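Local coordinates for protein dehydrogenase (Thermotoga maritima, PDB 3EZY) that catalyses the NAD(+)-dependent oxidation of myo-inositol to scyllo-inosose, probably as a step in myo-inositol breakdown, at residues A[13-16]-A[17-21]; A[272-276]-A[277-281]. All coordinates share one frame; numbering follows the deposited sequence.

Contact 1: residues A[13-16]-A[17-21]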
loop_
_atom_site.group_PDB
_atom_site.type_symbol
_atom_site.label_atom_id
_atom_site.label_comp_id
_atom_site.label_asym_id
_atom_site.label_seq_id
_atom_site.Cartn_x
_atom_site.Cartn_y
_atom_site.Cartn_z
ATOM N N ILE A 13 -13.977 -17.255 -25.399
ATOM C CA ILE A 13 -12.907 -16.375 -25.936
ATOM C C ILE A 13 -13.147 -15.880 -27.377
ATOM O O ILE A 13 -12.903 -14.698 -27.685
ATOM C CB ILE A 13 -11.515 -17.030 -25.789
ATOM C CG1 ILE A 13 -11.175 -17.163 -24.285
ATOM C CG2 ILE A 13 -10.413 -16.202 -26.499
ATOM C CD1 ILE A 13 -9.928 -17.967 -24.024
ATOM N N GLY A 14 -13.622 -16.760 -28.257
ATOM C CA GLY A 14 -14.027 -16.332 -29.603
ATOM C C GLY A 14 -15.067 -15.221 -29.542
ATOM O O GLY A 14 -15.039 -14.280 -30.330
ATOM N N THR A 15 -16.010 -15.317 -28.608
ATOM C CA THR A 15 -17.010 -14.258 -28.454
ATOM C C THR A 15 -16.403 -12.903 -28.081
ATOM O O THR A 15 -16.749 -11.876 -28.668
ATOM C CB THR A 15 -18.085 -14.669 -27.426
ATOM O OG1 THR A 15 -18.726 -15.870 -27.888
ATOM C CG2 THR A 15 -19.117 -13.535 -27.244
ATOM N N ILE A 16 -15.490 -12.892 -27.112
ATOM C CA ILE A 16 -14.729 -11.702 -26.785
ATOM C C ILE A 16 -14.058 -11.086 -28.005
ATOM O O ILE A 16 -14.166 -9.872 -28.238
ATOM C CB ILE A 16 -13.709 -11.993 -25.657
ATOM C CG1 ILE A 16 -14.478 -12.230 -24.351
ATOM C CG2 ILE A 16 -12.692 -10.815 -25.500
ATOM C CD1 ILE A 16 -13.620 -12.834 -23.196
ATOM N N HIS A 17 -13.334 -11.890 -28.781
ATOM C CA HIS A 17 -12.630 -11.341 -29.984
ATOM C C HIS A 17 -13.643 -10.721 -30.980
ATOM O O HIS A 17 -13.440 -9.603 -31.498
ATOM C CB HIS A 17 -11.814 -12.449 -30.679
ATOM C CG HIS A 17 -10.596 -12.874 -29.921
ATOM N ND1 HIS A 17 -9.641 -11.979 -29.484
ATOM C CD2 HIS A 17 -10.143 -14.110 -29.579
ATOM C CE1 HIS A 17 -8.659 -12.644 -28.893
ATOM N NE2 HIS A 17 -8.940 -13.939 -28.944
ATOM N N ALA A 18 -14.738 -11.445 -31.232
ATOM C CA ALA A 18 -15.755 -11.011 -32.207
ATOM C C ALA A 18 -16.370 -9.670 -31.784
ATOM O O ALA A 18 -16.583 -8.797 -32.618
ATOM C CB ALA A 18 -16.867 -12.057 -32.317
ATOM N N GLU A 19 -16.673 -9.533 -30.490
ATOM C CA GLU A 19 -17.206 -8.279 -29.936
ATOM C C GLU A 19 -16.174 -7.157 -29.967
ATOM O O GLU A 19 -16.527 -6.022 -30.302
ATOM C CB GLU A 19 -17.804 -8.505 -28.537
ATOM C CG GLU A 19 -19.183 -9.241 -28.635
ATOM C CD GLU A 19 -19.694 -9.796 -27.313
ATOM O OE1 GLU A 19 -19.047 -9.562 -26.261
ATOM O OE2 GLU A 19 -20.749 -10.495 -27.339
ATOM N N ASN A 20 -14.905 -7.466 -29.684
ATOM C CA ASN A 20 -13.822 -6.465 -29.714
ATOM C C ASN A 20 -13.586 -5.878 -31.100
ATOM O O ASN A 20 -13.085 -4.768 -31.234
ATOM C CB ASN A 20 -12.491 -7.028 -29.164
ATOM C CG ASN A 20 -12.450 -7.066 -27.615
ATOM O OD1 ASN A 20 -13.295 -6.487 -26.958
ATOM N ND2 ASN A 20 -11.459 -7.741 -27.052
ATOM N N LEU A 21 -13.918 -6.623 -32.143
ATOM C CA LEU A 21 -13.726 -6.118 -33.488
ATOM C C LEU A 21 -14.420 -4.778 -33.782
ATOM O O LEU A 21 -13.937 -4.023 -34.602
ATOM C CB LEU A 21 -13.988 -7.188 -34.538
ATOM C CG LEU A 21 -12.739 -8.092 -34.629
ATOM C CD1 LEU A 21 -13.029 -9.464 -35.237
ATOM C CD2 LEU A 21 -11.576 -7.412 -35.362
#
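Thr15 and Glu19 lie side by side, one turn apart on helix 12-20, the first helix of the NAD-binding Rossmann fold, with Gly14 probably the last glycine of its GxGxxG motif. From CB outward, the side chain of Glu19 stays close to Thr15. Glu19 CB sits 3.5 Å from Thr15 O and Glu19 CG 3.6 Å from the same oxygen, because chi1 of -75° lays CG beside its own backbone N, which is hydrogen-bonded to that carbonyl. Beyond CG the chain runs extended, so CD comes alongside the Thr15 methyl and Glu19 OE2 ends 3.5 Å from Thr15 CG2. That oxygen takes a salt bridge from Lys46, while Thr15 OG1 turns off to Gly11 O and Arg39. With an alanine in place of Glu19, Lys46 would probably lose its carboxylate partner and the Thr15 methyl its cover.

One residue on, the amide of Asn20 lies alongside Ile16, Asn20 ND2 3.7 Å from Ile16 CG2, and its OD1 accepts from Arg282. Four backbone hydrogen bonds, from His17, Ala18, Glu19 and Asn20 back to Ile13, Gly14, Thr15 and Ile16, hold the turns. The buried His17 ring meets Phe92 edge-to-face and is held through NE2 by Glu94; on the Ile13 side, Ile13 CG2 reaches within 3.6 Å of His17 NE2 and 3.7 Å of His17 CD2.

Contact 2: residues A[272-276]-A[277-281]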
loop_
_atom_site.group_PDB
_atom_site.type_symbol
_atom_site.label_atom_id
_atom_site.label_comp_id
_atom_site.label_asym_id
_atom_site.label_seq_id
_atom_site.Cartn_x
_atom_site.Cartn_y
_atom_site.Cartn_z
ATOM N N ARG A 272 -12.260 -5.869 -3.316
ATOM C CA ARG A 272 -12.061 -7.219 -3.828
ATOM C C ARG A 272 -11.116 -7.233 -5.062
ATOM O O ARG A 272 -11.043 -6.289 -5.837
ATOM C CB ARG A 272 -13.432 -7.840 -4.207
ATOM C CG ARG A 272 -14.092 -7.171 -5.433
ATOM C CD ARG A 272 -15.230 -8.050 -6.030
ATOM N NE ARG A 272 -15.816 -7.518 -7.272
ATOM C CZ ARG A 272 -15.420 -7.814 -8.513
ATOM N NH1 ARG A 272 -14.397 -8.638 -8.752
ATOM N NH2 ARG A 272 -16.062 -7.267 -9.545
ATOM N N TYR A 273 -10.420 -8.342 -5.253
ATOM C CA TYR A 273 -9.602 -8.576 -6.448
ATOM C C TYR A 273 -10.532 -8.827 -7.608
ATOM O O TYR A 273 -11.686 -9.246 -7.407
ATOM C CB TYR A 273 -8.738 -9.845 -6.252
ATOM C CG TYR A 273 -7.577 -9.692 -5.287
ATOM C CD1 TYR A 273 -7.642 -8.822 -4.198
ATOM C CD2 TYR A 273 -6.407 -10.433 -5.466
ATOM C CE1 TYR A 273 -6.563 -8.678 -3.344
ATOM C CE2 TYR A 273 -5.342 -10.307 -4.634
ATOM C CZ TYR A 273 -5.396 -9.435 -3.577
ATOM O OH TYR A 273 -4.297 -9.339 -2.744
ATOM N N LEU A 274 -10.036 -8.604 -8.824
ATOM C CA LEU A 274 -10.778 -9.025 -10.011
ATOM C C LEU A 274 -11.025 -10.532 -9.974
ATOM O O LEU A 274 -10.180 -11.330 -9.531
ATOM C CB LEU A 274 -10.051 -8.678 -11.284
ATOM C CG LEU A 274 -9.824 -7.215 -11.444
ATOM C CD1 LEU A 274 -9.143 -6.979 -12.812
ATOM C CD2 LEU A 274 -11.112 -6.428 -11.265
ATOM N N TYR A 275 -12.220 -10.897 -10.380
ATOM C CA TYR A 275 -12.714 -12.202 -10.065
ATOM C C TYR A 275 -13.353 -12.867 -11.293
ATOM O O TYR A 275 -13.212 -14.067 -11.502
ATOM C CB TYR A 275 -13.683 -12.086 -8.889
ATOM C CG TYR A 275 -14.153 -13.395 -8.381
ATOM C CD1 TYR A 275 -13.620 -13.936 -7.223
ATOM C CD2 TYR A 275 -15.131 -14.122 -9.075
ATOM C CE1 TYR A 275 -14.027 -15.175 -6.753
ATOM C CE2 TYR A 275 -15.554 -15.373 -8.607
ATOM C CZ TYR A 275 -14.995 -15.880 -7.436
ATOM O OH TYR A 275 -15.403 -17.104 -6.936
ATOM N N PHE A 276 -14.026 -12.094 -12.127
ATOM C CA PHE A 276 -14.647 -12.691 -13.304
ATOM C C PHE A 276 -13.758 -12.600 -14.538
ATOM O O PHE A 276 -12.864 -11.740 -14.633
ATOM C CB PHE A 276 -16.052 -12.120 -13.555
ATOM C CG PHE A 276 -16.939 -12.179 -12.346
ATOM C CD1 PHE A 276 -17.692 -13.316 -12.079
ATOM C CD2 PHE A 276 -16.972 -11.114 -11.441
ATOM C CE1 PHE A 276 -18.488 -13.381 -10.953
ATOM C CE2 PHE A 276 -17.764 -11.170 -10.308
ATOM C CZ PHE A 276 -18.526 -12.314 -10.062
ATOM N N PHE A 277 -14.006 -13.503 -15.484
ATOM C CA PHE A 277 -13.131 -13.656 -16.660
ATOM C C PHE A 277 -13.027 -12.420 -17.534
ATOM O O PHE A 277 -11.938 -11.966 -17.929
ATOM C CB PHE A 277 -13.640 -14.832 -17.495
ATOM C CG PHE A 277 -12.717 -15.242 -18.588
ATOM C CD1 PHE A 277 -11.766 -16.233 -18.374
ATOM C CD2 PHE A 277 -12.838 -14.674 -19.847
ATOM C CE1 PHE A 277 -10.908 -16.662 -19.420
ATOM C CE2 PHE A 277 -12.007 -15.071 -20.896
ATOM C CZ PHE A 277 -11.029 -16.058 -20.690
ATOM N N LEU A 278 -14.167 -11.853 -17.842
ATOM C CA LEU A 278 -14.217 -10.720 -18.721
ATOM C C LEU A 278 -13.569 -9.490 -18.058
ATOM O O LEU A 278 -12.799 -8.795 -18.698
ATOM C CB LEU A 278 -15.670 -10.443 -19.151
ATOM C CG LEU A 278 -15.838 -9.280 -20.141
ATOM C CD1 LEU A 278 -15.208 -9.634 -21.513
ATOM C CD2 LEU A 278 -17.323 -8.924 -20.313
ATOM N N GLU A 279 -13.879 -9.207 -16.787
ATOM C CA GLU A 279 -13.308 -8.007 -16.173
ATOM C C GLU A 279 -11.801 -8.171 -16.053
ATOM O O GLU A 279 -11.060 -7.219 -16.182
ATOM C CB GLU A 279 -13.918 -7.725 -14.793
ATOM C CG GLU A 279 -13.547 -8.758 -13.746
ATOM C CD GLU A 279 -14.162 -8.457 -12.355
ATOM O OE1 GLU A 279 -14.727 -7.366 -12.167
ATOM O OE2 GLU A 279 -14.119 -9.314 -11.457
ATOM N N ARG A 280 -11.345 -9.394 -15.827
ATOM C CA ARG A 280 -9.893 -9.658 -15.750
ATOM C C ARG A 280 -9.169 -9.501 -17.104
ATOM O O ARG A 280 -8.089 -8.878 -17.189
ATOM C CB ARG A 280 -9.606 -11.056 -15.153
ATOM C CG ARG A 280 -8.121 -11.495 -15.253
ATOM C CD ARG A 280 -7.270 -10.623 -14.313
ATOM N NE ARG A 280 -5.833 -10.891 -14.379
ATOM C CZ ARG A 280 -5.013 -10.457 -15.345
ATOM N NH1 ARG A 280 -5.489 -9.768 -16.384
ATOM N NH2 ARG A 280 -3.709 -10.749 -15.301
ATOM N N TYR A 281 -9.741 -10.087 -18.153
ATOM C CA TYR A 281 -8.956 -10.345 -19.363
ATOM C C TYR A 281 -9.291 -9.512 -20.584
ATOM O O TYR A 281 -8.567 -9.545 -21.601
ATOM C CB TYR A 281 -9.080 -11.829 -19.758
ATOM C CG TYR A 281 -8.296 -12.823 -18.888
ATOM C CD1 TYR A 281 -8.943 -13.870 -18.270
ATOM C CD2 TYR A 281 -6.903 -12.713 -18.724
ATOM C CE1 TYR A 281 -8.250 -14.806 -17.522
ATOM C CE2 TYR A 281 -6.189 -13.622 -17.976
ATOM C CZ TYR A 281 -6.874 -14.682 -17.386
ATOM O OH TYR A 281 -6.202 -15.595 -16.627
#
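Glu279 and Arg272 both place CG between their backbone N and carbonyl carbon, with chi1 of 68° and 69°, and then run out extended until carboxylate and guanidinium meet from opposite directions. The grip is end-on and two-pronged: Arg272 NH1 reaches Glu279 OE2 at 2.8 Å and Arg272 NH2 reaches Glu279 OE1 at 2.9 Å, with the two planes 32° apart. On its anti side, somewhat out of the carboxylate plane, Glu279 OE2 also accepts Tyr275 N at 2.7 Å and Phe276 N at 2.9 Å. Three donors on one oxygen fix the rotation of the carboxylate and would be expected to favour its charged form.

Phe276 is the N-cap of helix 277-298, and Glu279, three residues on, returns to its backbone N as in the second half of a capping box; Phe276 O in turn accepts Arg280 N at 3.0 Å. Leu274 closes in from the loop, Leu274 CD2 3.8 Å from Glu279 CD. The Phe276 ring brings CD2 within 3.4 Å of Glu279 OE2, and Tyr275 CD2 lies over the centre of one face of that ring, 3.8 Å above its plane.

Along the chain contact 1 comes first, on helix 12-20 between strands 3-8 and 27-33 of the parallel Rossmann sheet; contact 2 follows much later, where the loop after strand 267-270 enters helix 277-298. Their centres are about 17 Å apart, yet they touch: Phe277 CE2 packs 3.6 Å from Ile16 CD1, and Phe277 CZ 3.8 Å from Ile13 CG1, with Leu278 beside Ile16. Farther along helix 277-298, Arg282, Tyr285 and Leu286 also reach helix 12-20. Tyr281 meets Tyr237 edge-to-face and Leu274 packs on Val255, so the start of this late helix joins helix 12-20 of the nucleotide-binding domain to the loop leading into strand 238-245 of the mixed sheet.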